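Local coordinates for protein subdomain of Desmoplakin Carboxy-Terminal domain (DPCT) (Homo sapiens, PDB 1LM5) that binds intermediate filaments, probably through its plakin repeats, and so probably helps link the cytoskeleton to desmosomes, at residues S36-G39 / Q40-E44; A83-F87 / I88-G92; L110-E113 / A114-F118; Q157-S160 / S161-K164. All coordinates share one frame; numbering follows the deposited sequence.

Interaction 1 (S36-G39 / Q40-E44); sequences SITG and QRLLE
Four successive i to i+4 hydrogen bonds, from Gln40 N to Ser36 O through to Leu43 N to Gly39 O, join 36-39 to 40-44 as the opening turns of helix 36-47. Ile37 and Arg41, one turn apart, run side by side and point the same way. The CG2 branch of Ile37 stands over the centre of one face of the Arg41 guanidinium, 3.6 Å from Arg41 CZ. The extended arginine chain brings the flat group there, with CG anti to its own carbonyl carbon (chi1 -72°), and the terminal NH1 goes on to the carbonyl O of Ile165.

Gln40 uses both ends of its amide. Its NE2 donates to Glu44 OE2 at 3.0 Å with a nearly straight N-H...O angle (173°); Glu44 OE2 lies in the plane of the Gln40 amide, while NE2 comes to it from above the carboxylate plane. At the other end a water donates to Gln40 OE1 at 2.9 Å and, more weakly, to Ser36 O. Together the two bonds fix the rotation of the amide. Leu43 curls its CD2 back to 3.1 Å from Gly39 O.

Around the helix, Gln40 and Glu44 lean on helix 74-88, and Arg41 and Glu44 on helix 112-124, where Glu44 OE1 forms a salt bridge with Arg117. Leu42 and Leu43 meet Ile25 of helix 25-30, while Thr38, Arg41 and Leu42 pack on Leu166 of strand 166-167.

Interaction 2 (A83-F87 / I88-G92); sequences AQKAF and IGFEG
With chi1 of -81° for Lys85 and -70° for Phe90, each side chain sets its CG anti to its own carbonyl carbon, and the lysine stem and the aromatic ring meet at about a right angle. Lys85 CB sits over one face of the Phe90 ring, displaced toward the rim, in a CH-pi contact 3.6 Å from the ring centroid. Lys85 CD extends the same contact, 3.6 Å from Phe90 CE2, before the chain bends at its last torsion. The opposite charges of Lys85 NZ and Glu91 OE1 are near but not in contact.

Ile88 reaches one turn back along the helix, its CG1 3.1 Å from Gln84 O and 3.4 Å from Lys85 CA. The CD1 at the end of this branch comes to 4.0 Å from Gln84 CG. These contacts belong to the C-terminal end of helix 74-88. Ile88 N donates to Gln84 O at 2.9 Å with an N-H...O angle of 170°, and Gly89 N closes the last turn on Lys85 O. Gly89 then leaves the helix with positive phi, a conformation that glycine takes readily, and the chain swings Phe90 back against Lys85.

Phe90 also touches Ala104 of helix 101-106, and Leu110. Ala83 packs on helix 36-47, Ala83 and Ala86 on Phe118 of helix 112-124, and Ala86 O accepts from Gln122 NE2 of that last helix.

Interaction 3 (L110-E113 / A114-F118); sequences LPYE and AGQRF
Leu110 CD1 reaches Ala114 CB and Phe118 CE1, each at 3.8 Å, while its other branch, CD2, presses to 3.5 Å from Gly115 CA. The leucine side chain thus lies across the start of helix 112-124 from the residue just before its N-cap, both methyls resting on the helix at Ala114, Gly115 and Phe118. With CG anti to the backbone N (chi1 -173°), Leu110 carries this fork toward the helix. Gly115 offers bare backbone where CD2 lands. Phe118 turns its ring so that Ala114 O stands above one face, near the rim.

Farther out, Tyr112 and Gln116 run side by side and point the same way. Gln116 CG lies over one face of the phenol ring, offset toward the rim, in a CH-pi contact 3.6 Å from the centroid. The glutamine bends at chi2, and its amide plane ends only 18° from that of the ring.

The polar edge begins at the N-cap, Pro111, whose carbonyl O takes Gly115 N at 2.9 Å. Arg117 N donates to Glu113 O at 3.0 Å. The side chains of that pair, opposite in charge, stay beyond salt-bridge distance; Arg117 instead gives its NE to Glu44 OE1 of helix 36-47.

Leu110 and Phe118 both pack on Pro82 of helix 74-88. Leu110 meets Ala101 and Ala104 of helix 101-106, Tyr112 meets Val105 there, and Arg117 lies against Arg41 of helix 36-47.

Interaction 4 (Q157-S160 / S161-K164); sequences QDTS and SYAK
An inverse gamma turn centred on Asp158, followed by a short 3-10 turn at Thr159 and Ser160, takes the chain out of helix 150-157, and Tyr162 folds back against it. The Thr159 backbone sits over the aromatic ring of Tyr162: Thr159 CA is in CH-pi contact 3.7 Å from the ring centroid, 19° off its normal and displaced toward the rim. The two side chains slant across one another, bringing Thr159 CG2 to 3.7 Å from Tyr162 OH. Tyr162 has its CG anti to the carbonyl carbon (chi1 -78°), which turns the ring back over the turn, and its hydroxyl is hydrogen-bonded to Leu156 O in the preceding helix 150-157.

Two backbone bonds hold the turn. Ser161 N donates to Asp158 O at 2.8 Å, and Tyr162 N donates to Thr159 O at 3.2 Å. The Ser161 hydroxyl also lies close to the Asp158 carboxylate and carbonyl, but its modelled position is too tight against its neighbours and the details there are doubtful.

In the fold, this turn links helix 150-157 to strand 166-167. Tyr162 packs on Glu120, Tyr123 and Leu124 of helix 112-124, and Thr159 also touches Leu124. Thr159 OG1 is hydrogen-bonded to Glu6 OE1 near the N terminus, and Lys164 makes a salt bridge with Asp179 of helix 177-183.

Overall arrangement
From the N terminus the four contacts come strictly in series, none nested in or crossing another. None closes a long loop, because each is local to a helix turn, a helix end or a tight turn. Interaction 1 forms early turns of helix 36-47, interaction 2 ends helix 74-88, interaction 3 starts helix 112-124, and interaction 4 turns the chain after helix 150-157. The first three meet in space: Glu44 CB touches Ala83 CB at 3.6 Å, Phe90 CZ reaches Leu110 CD2 at 3.6 Å, and Glu44 of interaction 1 forms a salt bridge with Arg117 of interaction 3. Interaction 4 stands apart, its nearest atoms about 6 Å from interactions 1 and 3, though Tyr162 packs on the later part of helix 112-124.

Interaction 1 (S36-G39 / Q40-E44)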
ATOM      1  N   SER B  36      23.450  17.265   1.628  1.00 23.99           N
ATOM      2  CA  SER B  36      23.407  15.812   1.683  1.00 24.23           C
ATOM      3  C   SER B  36      22.574  15.212   2.807  1.00 22.67           C
ATOM      4  O   SER B  36      22.026  14.123   2.657  1.00 21.83           O
ATOM      5  CB  SER B  36      24.825  15.245   1.762  1.00 24.93           C
ATOM      6  OG  SER B  36      25.378  15.490   3.037  1.00 31.88           O
ATOM      7  N   ILE B  37      22.496  15.887   3.944  1.00 20.95           N
ATOM      8  CA  ILE B  37      21.717  15.330   5.040  1.00 20.62           C
ATOM      9  C   ILE B  37      20.229  15.436   4.738  1.00 19.57           C
ATOM     10  O   ILE B  37      19.472  14.477   4.920  1.00 18.95           O
ATOM     11  CB  ILE B  37      22.030  16.031   6.369  1.00 22.27           C
ATOM     12  CG1 ILE B  37      23.481  15.761   6.759  1.00 25.46           C
ATOM     13  CG2 ILE B  37      21.112  15.500   7.472  1.00 20.26           C
ATOM     14  CD1 ILE B  37      23.911  16.516   8.010  1.00 26.46           C
ATOM     15  N   THR B  38      19.812  16.604   4.273  1.00 18.81           N
ATOM     16  CA  THR B  38      18.419  16.799   3.919  1.00 18.85           C
ATOM     17  C   THR B  38      18.083  15.849   2.768  1.00 19.52           C
ATOM     18  O   THR B  38      17.042  15.204   2.768  1.00 18.63           O
ATOM     19  CB  THR B  38      18.172  18.239   3.462  1.00 18.77           C
ATOM     20  OG1 THR B  38      18.379  19.126   4.564  1.00 19.12           O
ATOM     21  CG2 THR B  38      16.750  18.406   2.915  1.00 21.23           C
ATOM     22  N   GLY B  39      18.969  15.783   1.779  1.00 17.87           N
ATOM     23  CA  GLY B  39      18.733  14.909   0.649  1.00 17.65           C
ATOM     24  C   GLY B  39      18.616  13.476   1.125  1.00 17.81           C
ATOM     25  O   GLY B  39      17.742  12.728   0.692  1.00 15.92           O
ATOM     26  N   GLN B  40      19.505  13.079   2.026  1.00 17.60           N
ATOM     27  CA  GLN B  40      19.439  11.724   2.539  1.00 18.51           C
ATOM     28  C   GLN B  40      18.087  11.484   3.188  1.00 17.33           C
ATOM     29  O   GLN B  40      17.472  10.448   3.010  1.00 15.13           O
ATOM     30  CB  GLN B  40      20.522  11.488   3.590  1.00 20.89           C
ATOM     31  CG  GLN B  40      20.429  10.116   4.221  1.00 20.99           C
ATOM     32  CD  GLN B  40      21.501   9.916   5.267  1.00 22.50           C
ATOM     33  OE1 GLN B  40      22.655  10.297   5.054  1.00 21.24           O
ATOM     34  NE2 GLN B  40      21.137   9.311   6.392  1.00 20.00           N
ATOM     35  N   ARG B  41      17.623  12.455   3.952  1.00 16.25           N
ATOM     36  CA  ARG B  41      16.362  12.279   4.636  1.00 16.83           C
ATOM     37  C   ARG B  41      15.201  12.248   3.686  1.00 15.01           C
ATOM     38  O   ARG B  41      14.258  11.511   3.913  1.00 14.99           O
ATOM     39  CB  ARG B  41      16.209  13.347   5.703  1.00 19.70           C
ATOM     40  CG  ARG B  41      17.152  13.021   6.827  1.00 21.92           C
ATOM     41  CD  ARG B  41      17.330  14.103   7.835  1.00 22.01           C
ATOM     42  NE  ARG B  41      18.310  13.621   8.797  1.00 23.99           N
ATOM     43  CZ  ARG B  41      18.720  14.302   9.858  1.00 26.91           C
ATOM     44  NH1 ARG B  41      18.235  15.514  10.104  1.00 23.30           N
ATOM     45  NH2 ARG B  41      19.610  13.755  10.675  1.00 24.96           N
ATOM     46  N   LEU B  42      15.265  13.019   2.606  1.00 14.78           N
ATOM     47  CA  LEU B  42      14.167  12.968   1.651  1.00 13.64           C
ATOM     48  C   LEU B  42      14.178  11.577   1.041  1.00 13.00           C
ATOM     49  O   LEU B  42      13.124  11.013   0.766  1.00 12.04           O
ATOM     50  CB  LEU B  42      14.334  14.008   0.550  1.00 11.52           C
ATOM     51  CG  LEU B  42      14.166  15.434   1.070  1.00 14.86           C
ATOM     52  CD1 LEU B  42      14.446  16.403  -0.055  1.00 17.82           C
ATOM     53  CD2 LEU B  42      12.773  15.620   1.632  1.00 14.95           C
ATOM     54  N   LEU B  43      15.377  11.035   0.831  1.00 13.12           N
ATOM     55  CA  LEU B  43      15.514   9.693   0.261  1.00 13.95           C
ATOM     56  C   LEU B  43      15.065   8.660   1.292  1.00 14.83           C
ATOM     57  O   LEU B  43      14.484   7.644   0.936  1.00 13.34           O
ATOM     58  CB  LEU B  43      16.967   9.398  -0.135  1.00 17.27           C
ATOM     59  CG  LEU B  43      17.525   9.632  -1.545  1.00 21.43           C
ATOM     60  CD1 LEU B  43      16.415   9.932  -2.528  1.00 17.98           C
ATOM     61  CD2 LEU B  43      18.564  10.711  -1.507  1.00 22.26           C
ATOM     62  N   GLU B  44      15.344   8.907   2.567  1.00 14.19           N
ATOM     63  CA  GLU B  44      14.912   7.958   3.591  1.00 16.13           C
ATOM     64  C   GLU B  44      13.401   7.893   3.572  1.00 15.34           C
ATOM     65  O   GLU B  44      12.819   6.824   3.651  1.00 14.38           O
ATOM     66  CB  GLU B  44      15.373   8.396   4.978  1.00 17.28           C
ATOM     67  CG  GLU B  44      16.868   8.348   5.168  1.00 17.35           C
ATOM     68  CD  GLU B  44      17.283   8.894   6.508  1.00 20.48           C
ATOM     69  OE1 GLU B  44      16.545   9.741   7.055  1.00 19.94           O
ATOM     70  OE2 GLU B  44      18.352   8.490   7.001  1.00 22.44           O
TER
HETATM   71  O   HOH W   1      23.920  12.318   3.458  1.00 32.03           O

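Interaction 2 (A83-F87 / I88-G92)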
ATOM      1  N   ALA B  83      16.668   3.028   6.616  1.00 16.85           N
ATOM      2  CA  ALA B  83      15.381   3.522   6.116  1.00 18.44           C
ATOM      3  C   ALA B  83      14.685   2.442   5.291  1.00 18.14           C
ATOM      4  O   ALA B  83      13.469   2.265   5.372  1.00 17.77           O
ATOM      5  CB  ALA B  83      15.584   4.769   5.259  1.00 15.57           C
ATOM      6  N   GLN B  84      15.454   1.734   4.473  1.00 18.78           N
ATOM      7  CA  GLN B  84      14.866   0.675   3.661  1.00 20.85           C
ATOM      8  C   GLN B  84      14.364  -0.399   4.615  1.00 20.29           C
ATOM      9  O   GLN B  84      13.295  -0.962   4.422  1.00 20.96           O
ATOM     10  CB  GLN B  84      15.885   0.078   2.687  1.00 20.68           C
ATOM     11  CG  GLN B  84      15.274  -0.951   1.746  1.00 22.56           C
ATOM     12  CD  GLN B  84      16.177  -1.312   0.581  1.00 25.38           C
ATOM     13  OE1 GLN B  84      17.265  -1.862   0.769  1.00 30.52           O
ATOM     14  NE2 GLN B  84      15.726  -1.005  -0.636  1.00 23.72           N
ATOM     15  N   LYS B  85      15.144  -0.672   5.655  1.00 22.12           N
ATOM     16  CA  LYS B  85      14.749  -1.669   6.639  1.00 23.04           C
ATOM     17  C   LYS B  85      13.464  -1.242   7.332  1.00 22.47           C
ATOM     18  O   LYS B  85      12.674  -2.085   7.743  1.00 20.92           O
ATOM     19  CB  LYS B  85      15.850  -1.877   7.683  1.00 23.26           C
ATOM     20  CG  LYS B  85      16.976  -2.787   7.227  1.00 30.25           C
ATOM     21  CD  LYS B  85      18.013  -2.944   8.324  1.00 34.00           C
ATOM     22  CE  LYS B  85      19.187  -3.788   7.859  1.00 38.02           C
ATOM     23  NZ  LYS B  85      18.750  -5.162   7.473  1.00 41.63           N
ATOM     24  N   ALA B  86      13.261   0.066   7.462  1.00 21.08           N
ATOM     25  CA  ALA B  86      12.055   0.579   8.104  1.00 21.72           C
ATOM     26  C   ALA B  86      10.845   0.148   7.300  1.00 20.67           C
ATOM     27  O   ALA B  86       9.719   0.147   7.796  1.00 21.69           O
ATOM     28  CB  ALA B  86      12.105   2.092   8.198  1.00 22.19           C
ATOM     29  N   PHE B  87      11.069  -0.214   6.045  1.00 20.31           N
ATOM     30  CA  PHE B  87       9.965  -0.670   5.221  1.00 21.60           C
ATOM     31  C   PHE B  87       9.924  -2.188   5.124  1.00 23.05           C
ATOM     32  O   PHE B  87       8.897  -2.811   5.388  1.00 22.17           O
ATOM     33  CB  PHE B  87      10.056  -0.108   3.810  1.00 22.11           C
ATOM     34  CG  PHE B  87       8.887  -0.470   2.967  1.00 21.40           C
ATOM     35  CD1 PHE B  87       7.703   0.244   3.064  1.00 21.92           C
ATOM     36  CD2 PHE B  87       8.945  -1.565   2.115  1.00 22.20           C
ATOM     37  CE1 PHE B  87       6.583  -0.127   2.325  1.00 22.22           C
ATOM     38  CE2 PHE B  87       7.832  -1.943   1.376  1.00 21.65           C
ATOM     39  CZ  PHE B  87       6.649  -1.221   1.482  1.00 23.62           C
ATOM     40  N   ILE B  88      11.047  -2.785   4.740  1.00 24.03           N
ATOM     41  CA  ILE B  88      11.090  -4.232   4.584  1.00 27.01           C
ATOM     42  C   ILE B  88      11.023  -4.943   5.922  1.00 26.07           C
ATOM     43  O   ILE B  88      10.573  -6.080   6.002  1.00 25.51           O
ATOM     44  CB  ILE B  88      12.359  -4.673   3.832  1.00 29.65           C
ATOM     45  CG1 ILE B  88      13.599  -4.093   4.509  1.00 33.80           C
ATOM     46  CG2 ILE B  88      12.283  -4.220   2.382  1.00 32.40           C
ATOM     47  CD1 ILE B  88      14.915  -4.414   3.782  1.00 37.41           C
ATOM     48  N   GLY B  89      11.480  -4.266   6.968  1.00 24.71           N
ATOM     49  CA  GLY B  89      11.460  -4.846   8.294  1.00 25.60           C
ATOM     50  C   GLY B  89      12.854  -5.159   8.803  1.00 26.12           C
ATOM     51  O   GLY B  89      13.759  -5.468   8.025  1.00 26.01           O
ATOM     52  N   PHE B  90      13.035  -5.049  10.113  1.00 26.54           N
ATOM     53  CA  PHE B  90      14.320  -5.354  10.717  1.00 29.42           C
ATOM     54  C   PHE B  90      14.253  -6.815  11.133  1.00 32.97           C
ATOM     55  O   PHE B  90      13.268  -7.257  11.721  1.00 29.88           O
ATOM     56  CB  PHE B  90      14.589  -4.452  11.921  1.00 28.00           C
ATOM     57  CG  PHE B  90      14.840  -3.015  11.549  1.00 27.84           C
ATOM     58  CD1 PHE B  90      13.783  -2.160  11.277  1.00 26.60           C
ATOM     59  CD2 PHE B  90      16.138  -2.531  11.438  1.00 26.85           C
ATOM     60  CE1 PHE B  90      14.007  -0.841  10.900  1.00 26.24           C
ATOM     61  CE2 PHE B  90      16.374  -1.206  11.057  1.00 26.60           C
ATOM     62  CZ  PHE B  90      15.300  -0.362  10.788  1.00 26.48           C
ATOM     63  N   GLU B  91      15.300  -7.564  10.807  1.00 38.51           N
ATOM     64  CA  GLU B  91      15.322  -8.981  11.111  1.00 44.56           C
ATOM     65  C   GLU B  91      14.708  -9.319  12.454  1.00 47.12           C
ATOM     66  O   GLU B  91      15.190  -8.900  13.506  1.00 46.76           O
ATOM     67  CB  GLU B  91      16.741  -9.535  11.013  1.00 46.90           C
ATOM     68  CG  GLU B  91      16.782 -10.790  10.150  1.00 51.51           C
ATOM     69  CD  GLU B  91      15.996 -10.612   8.850  1.00 53.51           C
ATOM     70  OE1 GLU B  91      16.425  -9.802   7.997  1.00 54.07           O
ATOM     71  OE2 GLU B  91      14.945 -11.273   8.690  1.00 54.88           O
ATOM     72  N   GLY B  92      13.611 -10.069  12.374  1.00 50.53           N
ATOM     73  CA  GLY B  92      12.860 -10.505  13.536  1.00 53.65           C
ATOM     74  C   GLY B  92      13.423 -10.211  14.910  1.00 55.28           C
ATOM     75  O   GLY B  92      12.911  -9.348  15.624  1.00 56.26           O
TER

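Interaction 3 (L110-E113 / A114-F118)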
ATOM      1  N   LEU B 110      17.804   0.515  16.107  1.00 33.95           N
ATOM      2  CA  LEU B 110      17.677   1.731  15.337  1.00 31.53           C
ATOM      3  C   LEU B 110      17.700   2.919  16.291  1.00 31.53           C
ATOM      4  O   LEU B 110      16.907   2.983  17.230  1.00 32.41           O
ATOM      5  CB  LEU B 110      16.353   1.676  14.563  1.00 30.46           C
ATOM      6  CG  LEU B 110      15.985   2.731  13.529  1.00 30.02           C
ATOM      7  CD1 LEU B 110      17.034   2.771  12.428  1.00 28.37           C
ATOM      8  CD2 LEU B 110      14.615   2.389  12.957  1.00 27.79           C
ATOM      9  N   PRO B 111      18.636   3.860  16.089  1.00 31.05           N
ATOM     10  CA  PRO B 111      18.700   5.028  16.970  1.00 30.35           C
ATOM     11  C   PRO B 111      17.334   5.719  16.968  1.00 30.61           C
ATOM     12  O   PRO B 111      16.658   5.763  15.939  1.00 28.72           O
ATOM     13  CB  PRO B 111      19.785   5.883  16.323  1.00 31.14           C
ATOM     14  CG  PRO B 111      20.704   4.857  15.743  1.00 31.94           C
ATOM     15  CD  PRO B 111      19.743   3.873  15.117  1.00 30.97           C
ATOM     16  N   TYR B 112      16.932   6.245  18.119  1.00 29.35           N
ATOM     17  CA  TYR B 112      15.643   6.917  18.248  1.00 29.87           C
ATOM     18  C   TYR B 112      15.377   7.940  17.149  1.00 29.59           C
ATOM     19  O   TYR B 112      14.281   7.987  16.590  1.00 28.83           O
ATOM     20  CB  TYR B 112      15.551   7.628  19.594  1.00 32.59           C
ATOM     21  CG  TYR B 112      14.238   8.355  19.789  1.00 34.05           C
ATOM     22  CD1 TYR B 112      13.071   7.656  20.073  1.00 35.09           C
ATOM     23  CD2 TYR B 112      14.160   9.740  19.648  1.00 35.75           C
ATOM     24  CE1 TYR B 112      11.856   8.313  20.210  1.00 36.72           C
ATOM     25  CE2 TYR B 112      12.945  10.409  19.783  1.00 37.60           C
ATOM     26  CZ  TYR B 112      11.800   9.688  20.065  1.00 36.71           C
ATOM     27  OH  TYR B 112      10.595  10.338  20.201  1.00 41.18           O
ATOM     28  N   GLU B 113      16.370   8.775  16.867  1.00 28.61           N
ATOM     29  CA  GLU B 113      16.230   9.811  15.848  1.00 29.74           C
ATOM     30  C   GLU B 113      15.866   9.261  14.476  1.00 26.09           C
ATOM     31  O   GLU B 113      14.919   9.736  13.845  1.00 23.76           O
ATOM     32  CB  GLU B 113      17.513  10.624  15.744  1.00 32.72           C
ATOM     33  CG  GLU B 113      17.431  11.983  16.398  1.00 39.96           C
ATOM     34  CD  GLU B 113      18.712  12.769  16.215  1.00 44.66           C
ATOM     35  OE1 GLU B 113      19.206  12.832  15.063  1.00 45.75           O
ATOM     36  OE2 GLU B 113      19.222  13.320  17.218  1.00 47.60           O
ATOM     37  N   ALA B 114      16.627   8.270  14.019  1.00 23.88           N
ATOM     38  CA  ALA B 114      16.382   7.646  12.721  1.00 22.85           C
ATOM     39  C   ALA B 114      14.998   7.001  12.719  1.00 22.84           C
ATOM     40  O   ALA B 114      14.206   7.201  11.796  1.00 20.91           O
ATOM     41  CB  ALA B 114      17.440   6.590  12.442  1.00 22.86           C
ATOM     42  N   GLY B 115      14.720   6.227  13.765  1.00 20.83           N
ATOM     43  CA  GLY B 115      13.439   5.560  13.877  1.00 22.27           C
ATOM     44  C   GLY B 115      12.297   6.550  13.812  1.00 22.83           C
ATOM     45  O   GLY B 115      11.314   6.331  13.101  1.00 21.63           O
ATOM     46  N   GLN B 116      12.432   7.648  14.549  1.00 22.80           N
ATOM     47  CA  GLN B 116      11.400   8.672  14.581  1.00 24.34           C
ATOM     48  C   GLN B 116      11.190   9.316  13.224  1.00 21.70           C
ATOM     49  O   GLN B 116      10.061   9.599  12.838  1.00 20.23           O
ATOM     50  CB  GLN B 116      11.744   9.751  15.605  1.00 26.28           C
ATOM     51  CG  GLN B 116      11.122   9.494  16.948  1.00 33.78           C
ATOM     52  CD  GLN B 116       9.616   9.344  16.860  1.00 32.06           C
ATOM     53  OE1 GLN B 116       8.894  10.288  16.516  1.00 36.14           O
ATOM     54  NE2 GLN B 116       9.133   8.159  17.170  1.00 33.11           N
ATOM     55  N   ARG B 117      12.281   9.559  12.515  1.00 21.52           N
ATOM     56  CA  ARG B 117      12.188  10.157  11.190  1.00 20.61           C
ATOM     57  C   ARG B 117      11.359   9.226  10.324  1.00 18.65           C
ATOM     58  O   ARG B 117      10.430   9.644   9.640  1.00 16.96           O
ATOM     59  CB  ARG B 117      13.563  10.277  10.531  1.00 21.84           C
ATOM     60  CG  ARG B 117      14.458  11.366  11.036  1.00 25.75           C
ATOM     61  CD  ARG B 117      15.434  11.766   9.931  1.00 21.24           C
ATOM     62  NE  ARG B 117      16.303  10.673   9.507  1.00 20.67           N
ATOM     63  CZ  ARG B 117      17.347  10.230  10.202  1.00 25.35           C
ATOM     64  NH1 ARG B 117      17.658  10.789  11.365  1.00 24.64           N
ATOM     65  NH2 ARG B 117      18.084   9.233   9.737  1.00 26.47           N
ATOM     66  N   PHE B 118      11.723   7.950  10.357  1.00 17.61           N
ATOM     67  CA  PHE B 118      11.067   6.957   9.532  1.00 18.19           C
ATOM     68  C   PHE B 118       9.580   6.839   9.840  1.00 17.20           C
ATOM     69  O   PHE B 118       8.748   6.826   8.935  1.00 16.46           O
ATOM     70  CB  PHE B 118      11.778   5.616   9.706  1.00 17.97           C
ATOM     71  CG  PHE B 118      13.252   5.662   9.401  1.00 17.62           C
ATOM     72  CD1 PHE B 118      14.097   4.661   9.871  1.00 18.60           C
ATOM     73  CD2 PHE B 118      13.798   6.692   8.627  1.00 17.75           C
ATOM     74  CE1 PHE B 118      15.459   4.675   9.577  1.00 17.11           C
ATOM     75  CE2 PHE B 118      15.159   6.718   8.330  1.00 18.51           C
ATOM     76  CZ  PHE B 118      15.994   5.696   8.813  1.00 17.93           C
TER

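Interaction 4 (Q157-S160 / S161-K164)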
ATOM      1  N   GLN B 157       0.706  12.067  15.570  1.00 30.31           N
ATOM      2  CA  GLN B 157      -0.444  12.871  15.184  1.00 32.97           C
ATOM      3  C   GLN B 157      -0.148  14.369  15.201  1.00 32.45           C
ATOM      4  O   GLN B 157      -0.630  15.114  14.345  1.00 33.80           O
ATOM      5  CB  GLN B 157      -1.615  12.569  16.118  1.00 35.38           C
ATOM      6  CG  GLN B 157      -2.792  13.506  15.965  1.00 41.37           C
ATOM      7  CD  GLN B 157      -3.645  13.530  17.208  1.00 43.29           C
ATOM      8  OE1 GLN B 157      -4.166  12.499  17.631  1.00 46.23           O
ATOM      9  NE2 GLN B 157      -3.785  14.706  17.813  1.00 46.68           N
ATOM     10  N   ASP B 158       0.633  14.813  16.178  1.00 32.63           N
ATOM     11  CA  ASP B 158       0.978  16.224  16.292  1.00 32.89           C
ATOM     12  C   ASP B 158       2.044  16.578  15.259  1.00 32.45           C
ATOM     13  O   ASP B 158       3.156  16.989  15.606  1.00 30.79           O
ATOM     14  CB  ASP B 158       1.501  16.531  17.694  1.00 35.34           C
ATOM     15  CG  ASP B 158       1.768  18.009  17.901  1.00 37.16           C
ATOM     16  OD1 ASP B 158       2.380  18.372  18.928  1.00 40.13           O
ATOM     17  OD2 ASP B 158       1.366  18.812  17.036  1.00 40.28           O
ATOM     18  N   THR B 159       1.687  16.416  13.991  1.00 33.34           N
ATOM     19  CA  THR B 159       2.599  16.690  12.889  1.00 35.69           C
ATOM     20  C   THR B 159       3.218  18.075  12.985  1.00 36.48           C
ATOM     21  O   THR B 159       4.347  18.287  12.551  1.00 36.08           O
ATOM     22  CB  THR B 159       1.880  16.552  11.531  1.00 36.15           C
ATOM     23  OG1 THR B 159       0.792  17.485  11.463  1.00 37.09           O
ATOM     24  CG2 THR B 159       1.340  15.136  11.362  1.00 35.48           C
ATOM     25  N   SER B 160       2.477  19.014  13.565  1.00 37.47           N
ATOM     26  CA  SER B 160       2.958  20.378  13.709  1.00 38.00           C
ATOM     27  C   SER B 160       4.220  20.448  14.550  1.00 38.02           C
ATOM     28  O   SER B 160       5.046  21.340  14.362  1.00 38.85           O
ATOM     29  CB  SER B 160       1.877  21.256  14.350  1.00 40.13           C
ATOM     30  OG  SER B 160       0.694  21.254  13.570  1.00 42.86           O
ATOM     31  N   SER B 161       4.383  19.498  15.463  1.00 36.32           N
ATOM     32  CA  SER B 161       5.549  19.492  16.341  1.00 35.73           C
ATOM     33  C   SER B 161       6.703  18.581  15.918  1.00 33.98           C
ATOM     34  O   SER B 161       7.608  18.314  16.713  1.00 35.17           O
ATOM     35  CB  SER B 161       5.119  19.136  17.765  1.00 38.29           C
ATOM     36  OG  SER B 161       4.571  17.829  17.809  1.00 43.38           O
ATOM     37  N   TYR B 162       6.685  18.101  14.684  1.00 31.45           N
ATOM     38  CA  TYR B 162       7.774  17.248  14.214  1.00 28.98           C
ATOM     39  C   TYR B 162       9.078  18.031  14.195  1.00 28.04           C
ATOM     40  O   TYR B 162       9.098  19.219  13.865  1.00 26.29           O
ATOM     41  CB  TYR B 162       7.511  16.747  12.799  1.00 27.16           C
ATOM     42  CG  TYR B 162       6.534  15.609  12.671  1.00 25.48           C
ATOM     43  CD1 TYR B 162       6.332  14.993  11.437  1.00 25.42           C
ATOM     44  CD2 TYR B 162       5.803  15.148  13.768  1.00 23.39           C
ATOM     45  CE1 TYR B 162       5.431  13.956  11.287  1.00 25.40           C
ATOM     46  CE2 TYR B 162       4.893  14.107  13.628  1.00 24.83           C
ATOM     47  CZ  TYR B 162       4.710  13.516  12.388  1.00 26.45           C
ATOM     48  OH  TYR B 162       3.789  12.506  12.225  1.00 25.25           O
ATOM     49  N   ALA B 163      10.173  17.355  14.520  1.00 26.62           N
ATOM     50  CA  ALA B 163      11.479  17.988  14.531  1.00 25.71           C
ATOM     51  C   ALA B 163      11.793  18.535  13.139  1.00 25.60           C
ATOM     52  O   ALA B 163      11.459  17.912  12.138  1.00 23.14           O
ATOM     53  CB  ALA B 163      12.534  16.979  14.947  1.00 25.04           C
ATOM     54  N   LYS B 164      12.425  19.699  13.078  1.00 25.03           N
ATOM     55  CA  LYS B 164      12.786  20.312  11.795  1.00 26.55           C
ATOM     56  C   LYS B 164      14.066  19.632  11.322  1.00 26.60           C
ATOM     57  O   LYS B 164      15.160  20.186  11.423  1.00 28.69           O
ATOM     58  CB  LYS B 164      13.017  21.812  11.982  1.00 26.53           C
ATOM     59  CG  LYS B 164      11.853  22.545  12.650  1.00 27.75           C
ATOM     60  CD  LYS B 164      10.558  22.405  11.849  1.00 28.57           C
ATOM     61  CE  LYS B 164       9.427  23.242  12.437  1.00 30.89           C
ATOM     62  NZ  LYS B 164       8.142  23.079  11.680  1.00 27.18           N
TER